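Local coordinates for Exo-beta-1,3-glucanase (PDB 4PEY), which hydrolyses laminarin and laminarioligosaccharides as a secreted exo-beta-1,3-glucanase of glycoside hydrolase family 55, releasing glucose and laminaribiose, at residues A78-L82 with F224-D228; V26-S30 with P61-N65; A202-P206 with H523-V527; W175-D179 with T216-E221; A313-P317 with G336-G342. The protein carries 1 engineered substitution. The contacts are given in a common frame with arbitrary orientation. Numbering follows the deposited sequence.

Contact 1: A78-L82 with F224-D228; sequences AGLGL and FLYLD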
# COMPACT_ATOMS: atom_id res chain seq x y z
N ALA A 78 14.74 3.31 7.61
CA ALA A 78 14.59 2.11 8.43
C ALA A 78 15.78 1.87 9.34
O ALA A 78 16.90 2.33 9.07
CB ALA A 78 14.37 0.89 7.54
N GLY A 79 15.53 1.14 10.41
CA GLY A 79 16.58 0.62 11.26
C GLY A 79 17.04 -0.75 10.81
O GLY A 79 16.33 -1.45 10.08
N LEU A 80 18.22 -1.14 11.26
CA LEU A 80 18.85 -2.39 10.84
C LEU A 80 19.03 -3.37 12.00
O LEU A 80 19.84 -4.29 11.92
CB LEU A 80 20.20 -2.10 10.18
CG LEU A 80 20.16 -1.39 8.82
CD1 LEU A 80 21.55 -0.86 8.44
CD2 LEU A 80 19.62 -2.33 7.73
N GLY A 81 18.26 -3.19 13.07
CA GLY A 81 18.25 -4.16 14.15
C GLY A 81 17.28 -5.29 13.87
O GLY A 81 16.45 -5.20 12.97
N LEU A 82 17.38 -6.36 14.64
CA LEU A 82 16.42 -7.44 14.55
C LEU A 82 15.08 -6.96 15.11
O LEU A 82 14.02 -7.39 14.65
CB LEU A 82 16.92 -8.67 15.30
CG LEU A 82 16.05 -9.92 15.19
CD1 LEU A 82 15.89 -10.36 13.73
CD2 LEU A 82 16.66 -11.03 16.02
N PHE A 224 12.46 -7.66 5.87
CA PHE A 224 13.24 -6.43 5.95
C PHE A 224 14.73 -6.72 6.10
O PHE A 224 15.14 -7.75 6.67
CB PHE A 224 12.75 -5.53 7.10
CG PHE A 224 12.81 -6.20 8.45
CD1 PHE A 224 13.92 -6.04 9.27
CD2 PHE A 224 11.76 -7.00 8.89
CE1 PHE A 224 13.99 -6.66 10.51
CE2 PHE A 224 11.83 -7.63 10.13
CZ PHE A 224 12.94 -7.46 10.94
N LEU A 225 15.53 -5.80 5.57
CA LEU A 225 16.98 -5.85 5.70
C LEU A 225 17.41 -5.52 7.12
O LEU A 225 16.89 -4.59 7.74
CB LEU A 225 17.61 -4.85 4.72
CG LEU A 225 19.13 -4.87 4.58
CD1 LEU A 225 19.59 -6.16 3.87
CD2 LEU A 225 19.62 -3.62 3.82
N TYR A 226 18.38 -6.27 7.65
CA TYR A 226 18.93 -5.90 8.95
C TYR A 226 20.37 -6.37 9.06
O TYR A 226 20.88 -7.05 8.16
CB TYR A 226 18.08 -6.47 10.10
CG TYR A 226 18.31 -7.93 10.42
CD1 TYR A 226 17.83 -8.94 9.59
CD2 TYR A 226 18.99 -8.30 11.58
CE1 TYR A 226 18.03 -10.28 9.90
CE2 TYR A 226 19.19 -9.63 11.90
CZ TYR A 226 18.71 -10.62 11.05
OH TYR A 226 18.91 -11.95 11.36
N LEU A 227 21.02 -5.97 10.14
CA LEU A 227 22.38 -6.39 10.44
C LEU A 227 22.42 -7.40 11.56
O LEU A 227 21.94 -7.14 12.66
CB LEU A 227 23.24 -5.18 10.82
CG LEU A 227 23.80 -4.37 9.65
CD1 LEU A 227 24.36 -3.05 10.16
CD2 LEU A 227 24.87 -5.19 8.93
N ASP A 228 22.97 -8.57 11.27
CA ASP A 228 23.26 -9.57 12.29
C ASP A 228 24.75 -9.47 12.59
O ASP A 228 25.57 -10.01 11.85
CB ASP A 228 22.87 -10.97 11.80
CG ASP A 228 22.96 -12.02 12.89
OD1 ASP A 228 23.05 -11.66 14.08
OD2 ASP A 228 22.93 -13.22 12.53
O HOH W 1 15.15 -2.54 7.70
O HOH W 2 20.62 -6.89 14.95
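Leu80, in the m,t rotamer, lies crosswise over strand 224-228 and divides its two methyls between neighbours: CD2 sits 4.1 Å from Leu225 CG, and CD1 sits 4.0 Å from Leu227 CD1. Its carbonyl provides the one direct hydrogen bond, Leu227 N to Leu80 O at 2.7 Å and nearly linear. The t,p rotamer of Leu82 brings its CD1 over the face of Tyr226, 4.1 Å from the ring centroid, a CH-pi contact, while the hydroxyl of that tyrosine is bonded to Ser257. Phe224, with chi1 p, turns its ring edge to the backbone, CE1 lying 3.8 Å from Gly81 O. One water donates to Gly79 O and Leu225 O, joining two acceptors that could not bond directly. The two chain directions differ by 82°, so this is a crossing, not a strand pair. Where strand 75-79 ends, beside strand 55-59 of the N-terminal beta-helix, the chain thus meets strand 224-228, which itself pairs antiparallel with strand 231-243.

Contact 2: V26-S30 with P61-N65; sequences VFDPS and PGTYN
Just after strand 24-27, at the N-terminal end of the first beta-helix, Pro29 within an Asx turn packs against the start of strand 62-65. Phe27 is extended (phi/psi -114/150), as is Asp28 (-128/167); Pro29 (-59/-16) and Ser30 (-100/-4) then bend the chain. Asp28, with chi1 p, points away from 61-65 and closes the turn through OD1, which accepts from Ser30 N at 2.7 Å and from Ser30 OG at a very short 2.5 Å. In 61-65, Thr63 and Tyr64 are regular beta, whereas Gly62 has phi/psi 148/-162, angles that call for glycine; a CB there would also lie 2.5 Å from Pro29 CG. The nearest CA pair is Pro29 with Tyr64, at 5.8 Å. Tyr64 (chi1 m, chi2 84°) brings its phenol to the start of the turn, its OH 3.3 Å from Phe27 O, Asp28 CA and Pro29 CD. That hydroxyl is hydrogen-bonded to Lys60 O. Pro29 CB also approaches Thr63 O at 3.8 Å. A water donates to Pro29 O (3.0 Å) and Thr63 O (2.8 Å). With no direct hydrogen bond between the segments, cohesion rests on proline-tyrosine packing and on water reconciling two carbonyl acceptors.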
# COMPACT_ATOMS: atom_id res chain seq x y z
N VAL A 26 23.88 4.55 4.44
CA VAL A 26 23.94 3.81 5.69
C VAL A 26 24.63 4.64 6.76
O VAL A 26 25.75 5.12 6.56
CB VAL A 26 24.67 2.46 5.51
CG1 VAL A 26 24.67 1.68 6.81
CG2 VAL A 26 23.99 1.64 4.41
N PHE A 27 23.95 4.80 7.89
CA PHE A 27 24.44 5.62 9.00
C PHE A 27 24.73 4.74 10.20
O PHE A 27 24.09 3.71 10.40
CB PHE A 27 23.41 6.68 9.40
CG PHE A 27 22.99 7.58 8.27
CD1 PHE A 27 23.76 8.67 7.91
CD2 PHE A 27 21.82 7.33 7.57
CE1 PHE A 27 23.38 9.50 6.87
CE2 PHE A 27 21.43 8.16 6.53
CZ PHE A 27 22.21 9.24 6.18
N ASP A 28 25.70 5.14 11.01
CA ASP A 28 25.88 4.52 12.32
C ASP A 28 25.92 5.64 13.36
O ASP A 28 26.02 6.81 12.98
CB ASP A 28 27.15 3.65 12.34
CG ASP A 28 28.41 4.46 12.38
OD1 ASP A 28 28.85 4.84 13.49
OD2 ASP A 28 28.98 4.70 11.30
N PRO A 29 25.82 5.30 14.65
CA PRO A 29 25.75 6.38 15.65
C PRO A 29 26.95 7.33 15.65
O PRO A 29 26.83 8.43 16.20
CB PRO A 29 25.65 5.62 16.97
CG PRO A 29 24.96 4.36 16.61
CD PRO A 29 25.51 3.99 15.26
N SER A 30 28.06 6.94 15.04
CA SER A 30 29.25 7.80 15.02
C SER A 30 29.42 8.58 13.72
O SER A 30 30.34 9.38 13.59
CB SER A 30 30.51 6.97 15.27
OG SER A 30 30.82 6.18 14.14
N PRO A 61 22.08 -0.45 14.22
CA PRO A 61 21.61 -0.45 15.60
C PRO A 61 22.39 0.49 16.52
O PRO A 61 23.62 0.62 16.39
CB PRO A 61 21.79 -1.90 16.04
CG PRO A 61 21.68 -2.67 14.79
CD PRO A 61 22.27 -1.82 13.70
N GLY A 62 21.67 1.14 17.43
CA GLY A 62 22.27 2.08 18.35
C GLY A 62 21.29 3.18 18.69
O GLY A 62 20.08 3.05 18.46
N THR A 63 21.81 4.28 19.23
CA THR A 63 21.00 5.41 19.65
C THR A 63 21.45 6.68 18.92
O THR A 63 22.64 6.99 18.89
CB THR A 63 21.06 5.62 21.18
OG1 THR A 63 20.56 4.45 21.83
CG2 THR A 63 20.24 6.83 21.60
N TYR A 64 20.48 7.38 18.35
CA TYR A 64 20.74 8.58 17.56
C TYR A 64 20.09 9.76 18.23
O TYR A 64 18.93 9.69 18.63
CB TYR A 64 20.21 8.41 16.13
CG TYR A 64 20.89 7.28 15.40
CD1 TYR A 64 20.45 5.96 15.55
CD2 TYR A 64 21.98 7.52 14.57
CE1 TYR A 64 21.08 4.92 14.89
CE2 TYR A 64 22.61 6.48 13.90
CZ TYR A 64 22.16 5.19 14.07
OH TYR A 64 22.79 4.15 13.42
N ASN A 65 20.84 10.86 18.35
CA ASN A 65 20.34 12.05 19.02
C ASN A 65 20.21 13.22 18.06
O ASN A 65 20.84 13.24 17.00
CB ASN A 65 21.26 12.42 20.17
CG ASN A 65 21.39 11.31 21.18
OD1 ASN A 65 20.41 10.96 21.83
ND2 ASN A 65 22.59 10.76 21.32
O HOH W 3 24.53 8.82 18.06

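Contact 3: A202-P206 with H523-V527; sequences AQSFP and HDLLV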
# COMPACT_ATOMS: atom_id res chain seq x y z
N ALA A 202 -13.67 0.30 20.34
CA ALA A 202 -14.62 -0.76 20.02
C ALA A 202 -15.39 -0.44 18.75
O ALA A 202 -15.57 0.72 18.39
CB ALA A 202 -15.58 -0.96 21.18
N GLN A 203 -15.82 -1.49 18.05
CA GLN A 203 -16.73 -1.38 16.91
C GLN A 203 -17.86 -0.41 17.21
O GLN A 203 -18.56 -0.57 18.21
CB GLN A 203 -17.30 -2.75 16.56
CG GLN A 203 -18.42 -2.73 15.53
CD GLN A 203 -17.92 -2.43 14.13
OE1 GLN A 203 -16.82 -2.84 13.75
NE2 GLN A 203 -18.73 -1.73 13.34
N SER A 204 -18.05 0.59 16.34
CA SER A 204 -19.07 1.60 16.61
C SER A 204 -19.68 2.24 15.37
O SER A 204 -20.53 3.12 15.51
CB SER A 204 -18.47 2.71 17.49
OG SER A 204 -17.49 3.42 16.77
N PHE A 205 -19.24 1.83 14.18
CA PHE A 205 -19.75 2.38 12.92
C PHE A 205 -21.29 2.43 12.95
O PHE A 205 -21.94 1.44 13.32
CB PHE A 205 -19.24 1.53 11.76
CG PHE A 205 -19.47 2.13 10.39
CD1 PHE A 205 -20.67 1.93 9.72
CD2 PHE A 205 -18.46 2.85 9.76
CE1 PHE A 205 -20.87 2.48 8.45
CE2 PHE A 205 -18.66 3.39 8.50
CZ PHE A 205 -19.86 3.20 7.84
N PRO A 206 -21.89 3.55 12.54
CA PRO A 206 -21.28 4.69 11.84
C PRO A 206 -20.72 5.82 12.72
O PRO A 206 -20.00 6.67 12.19
CB PRO A 206 -22.44 5.23 11.01
CG PRO A 206 -23.63 4.95 11.85
CD PRO A 206 -23.36 3.63 12.53
N HIS A 523 -19.67 -5.22 5.68
CA HIS A 523 -19.81 -4.51 6.94
C HIS A 523 -19.21 -3.13 6.80
O HIS A 523 -18.05 -3.01 6.41
CB HIS A 523 -19.11 -5.27 8.07
CG HIS A 523 -19.42 -6.73 8.08
ND1 HIS A 523 -20.56 -7.25 8.66
CD2 HIS A 523 -18.73 -7.79 7.59
CE1 HIS A 523 -20.56 -8.56 8.52
NE2 HIS A 523 -19.46 -8.92 7.88
N ASP A 524 -20.00 -2.11 7.12
CA ASP A 524 -19.54 -0.73 7.17
C ASP A 524 -19.07 -0.24 5.79
O ASP A 524 -17.87 -0.04 5.55
CB ASP A 524 -18.43 -0.56 8.22
CG ASP A 524 -18.85 -1.00 9.61
OD1 ASP A 524 -20.05 -1.27 9.81
OD2 ASP A 524 -17.98 -1.07 10.52
N LEU A 525 -20.03 -0.03 4.91
CA LEU A 525 -19.81 0.55 3.58
C LEU A 525 -20.16 2.03 3.57
O LEU A 525 -21.07 2.46 4.28
CB LEU A 525 -20.66 -0.16 2.53
CG LEU A 525 -20.48 -1.67 2.35
CD1 LEU A 525 -21.42 -2.18 1.27
CD2 LEU A 525 -19.03 -1.98 2.01
N LEU A 526 -19.48 2.80 2.73
CA LEU A 526 -19.85 4.20 2.55
C LEU A 526 -19.46 4.72 1.18
O LEU A 526 -18.49 4.24 0.57
CB LEU A 526 -19.21 5.04 3.67
CG LEU A 526 -17.68 5.02 3.75
CD1 LEU A 526 -17.05 6.41 3.86
CD2 LEU A 526 -17.23 4.06 4.86
N VAL A 527 -20.24 5.68 0.69
CA VAL A 527 -19.85 6.43 -0.50
C VAL A 527 -19.93 7.93 -0.18
O VAL A 527 -20.71 8.36 0.67
CB VAL A 527 -20.71 6.09 -1.74
CG1 VAL A 527 -20.54 4.62 -2.11
CG2 VAL A 527 -22.19 6.45 -1.52
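His523 makes no contact with 202-206; its ring stacks on Trp492 and its NE2 is bonded to Glu490. Asp524 follows with positive backbone angles (phi/psi 63/72), turning a corner in the chain, and its side chain points toward the loop. There its OD2 accepts from Gln203 NE2 at 3.0 Å with an almost straight N-H...O angle, and also bonds Thr211 OG1. Gln203 reaches it through a bent t,p side chain, its OE1 being held by the backbone N of Thr212. The CB of Asp524 lies over the face of Phe205, 3.6 Å from the ring centroid and only 10° off the normal, a close CH-pi contact, while Asp524 OD2 comes within 3.1 Å of Phe205 CB. Family 55 enzymes are built from two tandem beta-helices, and here a loop of the first, between strands 191-198 and 210-220, packs against a corner of the second. Leu525 directs its side chain away from the loop, so that it meets Phe205 through its carbonyl, with Leu525 O 3.8 Å from Phe205 CZ. Leu526 points back toward the loop, and its CD2 packs 4.0 Å from Phe205 CE2; beyond the loop it touches Trp190 and Tyr497, and its side chain stands about 8 Å from that of the substrate-binding Gln173.

Contact 4: W175-D179 with T216-E221; sequences WYTRD and TPVSRE
Asp179, at a corner of the N-terminal beta-helix, faces the bend of strand 210-220, two coils along. Residues 175-178 are extended; Asp179 then takes positive angles (phi/psi 51/60). In 216-221, Thr216 is extended (-95/125), Pro217 turns the corner (-51/-50), and Val218 to Arg220 are extended again (Ser219 -149/155). Asp179 CA lies 7.0 Å from Thr216 CA, and the segments join through side chains. Asp179 (chi1 m) accepts at both oxygens: OD1 from Thr216 OG1 (chi1 m) at 2.6 Å, OD2 from Ser219 OG (chi1 p) at 2.7 Å. Arg178 extends toward 216-221 (p,t,t), and its chi4 of 77° sets the guanidinium so that NH1 gives to Asp179 OD2 at 2.8 Å and to Glu221 OE2 at 2.9 Å, while NH2 gives to Glu221 OE1 at 2.9 Å, a bidentate salt bridge. Glu221 has chi1 and chi2 both m. The network extends further: Arg178 NH2 is salt-bridged to Asp397 of the second beta-helix, Glu221 OE2 to Arg240, and Thr216 OG1 is hydrogen-bonded to Ser195. Asp179 OD2 and Glu221 OE2 approach to 4.2 Å, like charges offset by the arginine NH1 they share: these buried charges are held by mutual neutralisation and neighbouring hydroxyls.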
# COMPACT_ATOMS: atom_id res chain seq x y z
N TRP A 175 -8.26 5.38 7.60
CA TRP A 175 -7.00 4.78 8.03
C TRP A 175 -7.19 3.29 8.25
O TRP A 175 -8.27 2.87 8.66
CB TRP A 175 -6.48 5.43 9.32
CG TRP A 175 -5.01 5.26 9.48
CD1 TRP A 175 -4.35 4.20 10.06
CD2 TRP A 175 -3.99 6.14 8.99
NE1 TRP A 175 -2.99 4.39 9.98
CE2 TRP A 175 -2.74 5.57 9.33
CE3 TRP A 175 -4.02 7.37 8.32
CZ2 TRP A 175 -1.53 6.19 9.02
CZ3 TRP A 175 -2.81 7.99 8.01
CH2 TRP A 175 -1.58 7.39 8.35
N TYR A 176 -6.13 2.52 8.00
CA TYR A 176 -6.09 1.10 8.36
C TYR A 176 -4.91 0.81 9.29
O TYR A 176 -3.78 1.18 8.99
CB TYR A 176 -6.00 0.20 7.12
CG TYR A 176 -5.94 -1.29 7.46
CD1 TYR A 176 -6.89 -1.88 8.29
CD2 TYR A 176 -4.92 -2.10 6.95
CE1 TYR A 176 -6.84 -3.23 8.60
CE2 TYR A 176 -4.87 -3.46 7.25
CZ TYR A 176 -5.82 -4.02 8.07
OH TYR A 176 -5.75 -5.36 8.35
N THR A 177 -5.19 0.14 10.40
CA THR A 177 -4.17 -0.28 11.34
C THR A 177 -4.34 -1.77 11.57
O THR A 177 -5.46 -2.22 11.85
CB THR A 177 -4.30 0.47 12.70
OG1 THR A 177 -4.36 1.88 12.48
CG2 THR A 177 -3.13 0.14 13.64
N ARG A 178 -3.26 -2.55 11.46
CA ARG A 178 -3.38 -3.97 11.84
C ARG A 178 -2.25 -4.46 12.73
O ARG A 178 -1.12 -3.96 12.67
CB ARG A 178 -3.49 -4.89 10.61
CG ARG A 178 -2.24 -5.10 9.83
CD ARG A 178 -2.26 -6.41 8.99
NE ARG A 178 -0.99 -6.53 8.29
CZ ARG A 178 0.15 -6.92 8.87
NH1 ARG A 178 0.17 -7.30 10.14
NH2 ARG A 178 1.28 -6.92 8.16
N ASP A 179 -2.61 -5.41 13.59
CA ASP A 179 -1.67 -6.21 14.36
C ASP A 179 -0.66 -5.32 15.07
O ASP A 179 0.55 -5.40 14.85
CB ASP A 179 -1.00 -7.23 13.43
CG ASP A 179 -2.03 -8.12 12.74
OD1 ASP A 179 -3.15 -8.23 13.29
OD2 ASP A 179 -1.74 -8.68 11.67
N THR A 216 -6.67 -10.35 12.89
CA THR A 216 -6.49 -10.42 11.44
C THR A 216 -6.45 -11.89 11.04
O THR A 216 -5.65 -12.65 11.59
CB THR A 216 -5.21 -9.69 11.00
OG1 THR A 216 -5.16 -8.38 11.60
CG2 THR A 216 -5.14 -9.57 9.48
N PRO A 217 -7.31 -12.32 10.09
CA PRO A 217 -7.44 -13.76 9.79
C PRO A 217 -6.10 -14.43 9.52
O PRO A 217 -5.79 -15.49 10.08
CB PRO A 217 -8.32 -13.78 8.53
CG PRO A 217 -9.12 -12.53 8.62
CD PRO A 217 -8.28 -11.50 9.33
N VAL A 218 -5.31 -13.82 8.64
CA VAL A 218 -3.95 -14.25 8.33
C VAL A 218 -3.10 -13.01 8.13
O VAL A 218 -3.55 -12.07 7.47
CB VAL A 218 -3.88 -15.10 7.02
CG1 VAL A 218 -2.50 -15.72 6.86
CG2 VAL A 218 -4.98 -16.16 6.97
N SER A 219 -1.88 -12.99 8.66
CA SER A 219 -0.93 -11.95 8.28
C SER A 219 0.47 -12.51 8.35
O SER A 219 0.74 -13.50 9.04
CB SER A 219 -1.07 -10.70 9.17
OG SER A 219 -0.79 -10.98 10.53
N ARG A 220 1.36 -11.90 7.58
CA ARG A 220 2.76 -12.31 7.59
C ARG A 220 3.58 -11.05 7.43
O ARG A 220 3.47 -10.39 6.41
CB ARG A 220 3.06 -13.31 6.48
CG ARG A 220 4.48 -13.86 6.53
CD ARG A 220 4.66 -14.97 5.50
NE ARG A 220 4.45 -14.48 4.13
CZ ARG A 220 4.11 -15.26 3.10
NH1 ARG A 220 3.94 -16.57 3.28
NH2 ARG A 220 3.93 -14.73 1.89
N GLU A 221 4.38 -10.71 8.43
CA GLU A 221 5.04 -9.41 8.38
C GLU A 221 6.03 -9.34 7.21
O GLU A 221 6.65 -10.34 6.81
CB GLU A 221 5.73 -9.09 9.70
CG GLU A 221 4.79 -9.09 10.91
CD GLU A 221 3.53 -8.23 10.72
OE1 GLU A 221 3.56 -7.21 9.99
OE2 GLU A 221 2.49 -8.58 11.33

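Contact 5: A313-P317 with G336-G342; sequences ATIIP and GLLVDAG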
# COMPACT_ATOMS: atom_id res chain seq x y z
N ALA A 313 12.16 1.52 -5.01
CA ALA A 313 12.63 0.91 -6.25
C ALA A 313 11.46 0.70 -7.21
O ALA A 313 10.41 0.20 -6.81
CB ALA A 313 13.34 -0.41 -5.97
N THR A 314 11.65 1.09 -8.46
CA THR A 314 10.57 1.19 -9.41
C THR A 314 10.86 0.38 -10.66
O THR A 314 11.97 0.44 -11.19
CB THR A 314 10.32 2.67 -9.79
OG1 THR A 314 9.90 3.38 -8.62
CG2 THR A 314 9.25 2.82 -10.88
N ILE A 315 9.85 -0.35 -11.13
CA ILE A 315 9.97 -1.13 -12.36
C ILE A 315 9.05 -0.56 -13.43
O ILE A 315 7.85 -0.40 -13.19
CB ILE A 315 9.62 -2.61 -12.12
CG1 ILE A 315 10.54 -3.21 -11.06
CG2 ILE A 315 9.72 -3.39 -13.43
CD1 ILE A 315 10.03 -4.48 -10.45
N ILE A 316 9.61 -0.25 -14.59
CA ILE A 316 8.81 0.21 -15.73
C ILE A 316 8.87 -0.83 -16.83
O ILE A 316 9.95 -1.10 -17.37
CB ILE A 316 9.29 1.56 -16.29
CG1 ILE A 316 9.13 2.68 -15.24
CG2 ILE A 316 8.53 1.92 -17.58
CD1 ILE A 316 9.82 3.98 -15.65
N PRO A 317 7.73 -1.43 -17.18
CA PRO A 317 7.71 -2.38 -18.29
C PRO A 317 7.65 -1.65 -19.63
O PRO A 317 6.74 -0.85 -19.88
CB PRO A 317 6.44 -3.20 -18.03
CG PRO A 317 5.51 -2.21 -17.36
CD PRO A 317 6.40 -1.26 -16.56
N GLY A 336 7.67 -3.82 -1.33
CA GLY A 336 8.30 -2.52 -1.43
C GLY A 336 8.72 -2.10 -2.82
O GLY A 336 9.80 -1.54 -3.00
N LEU A 337 7.87 -2.37 -3.81
CA LEU A 337 8.14 -2.00 -5.20
C LEU A 337 7.04 -1.14 -5.78
O LEU A 337 5.87 -1.38 -5.50
CB LEU A 337 8.30 -3.26 -6.06
CG LEU A 337 9.48 -4.16 -5.72
CD1 LEU A 337 9.34 -5.52 -6.42
CD2 LEU A 337 10.78 -3.49 -6.13
N LEU A 338 7.43 -0.17 -6.60
CA LEU A 338 6.48 0.59 -7.41
C LEU A 338 6.55 0.11 -8.84
O LEU A 338 7.63 0.09 -9.43
CB LEU A 338 6.77 2.10 -7.33
CG LEU A 338 6.04 3.04 -8.30
CD1 LEU A 338 4.53 3.01 -8.11
CD2 LEU A 338 6.56 4.46 -8.12
N VAL A 339 5.42 -0.30 -9.41
CA VAL A 339 5.35 -0.65 -10.82
C VAL A 339 4.71 0.52 -11.55
O VAL A 339 3.60 0.91 -11.22
CB VAL A 339 4.55 -1.95 -11.06
CG1 VAL A 339 4.44 -2.24 -12.56
CG2 VAL A 339 5.23 -3.12 -10.35
N ASP A 340 5.44 1.07 -12.51
CA ASP A 340 5.09 2.33 -13.16
C ASP A 340 4.86 2.06 -14.65
O ASP A 340 5.80 1.70 -15.36
CB ASP A 340 6.23 3.33 -12.93
CG ASP A 340 5.88 4.76 -13.29
OD1 ASP A 340 4.69 5.12 -13.36
OD2 ASP A 340 6.84 5.55 -13.48
N ALA A 341 3.62 2.21 -15.12
CA ALA A 341 3.29 1.87 -16.51
C ALA A 341 4.09 2.68 -17.53
O ALA A 341 4.36 3.87 -17.33
CB ALA A 341 1.79 2.05 -16.76
N GLY A 342 4.47 2.01 -18.62
CA GLY A 342 5.04 2.70 -19.76
C GLY A 342 3.93 3.25 -20.64
O GLY A 342 2.75 2.90 -20.47
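Three backbone hydrogen bonds join strands 314-317 and 337-340: Leu338 N to Ala313 O (3.0 Å), Ile315 N to Leu338 O (2.8 Å) and Asp340 N to Ile315 O (2.9 Å). This is the in-register parallel pairing of successive coils in the second beta-helix, Thr314 beside Leu338 and Ile315 beside Val339, with the strand directions 24° apart. Asp340 is also salt-bridged to Arg374 on strand 367-375, the next strand of the sheet. CA-H...O contacts fill in between, the shortest from Thr314 CA to Leu338 O at 3.1 Å. On one face Thr314 OG1, bonded to Leu312 O, lies 3.5 Å from Leu338 CD2; Leu338 itself is about 7 Å, side chain to side chain, from the substrate-binding Trp402. The opposite face bears Ile315 and Val339, and Ile315 CD1 packs 4.2 Å from Leu337 CD1. The hydrogen-bond pattern stops at Pro317, whose nitrogen has no hydrogen to give: its CD rests 3.2 Å from Asp340 O.

How the contacts relate
From the N terminus, contact 2 closes first, a short loop through helix 34-45 that ends before contact 1 opens at residue 78. The two touch where Pro61 packs on Leu80, Gly81 and Leu227. Contact 1 spans most of the first beta-helix, and contact 4 falls wholly within that span, its second segment adjoining 224-228. Contact 3 opens at 202-206, between the two segments of contact 4, and so crosses both contact 4 and contact 1; its partner waits until residue 523. Contact 5 lies within this long interval, pairing coils of the second beta-helix. Contacts 1, 2 and 4 thus tie parts of the N-terminal half, contact 5 the C-terminal half, and contact 3 bridges them.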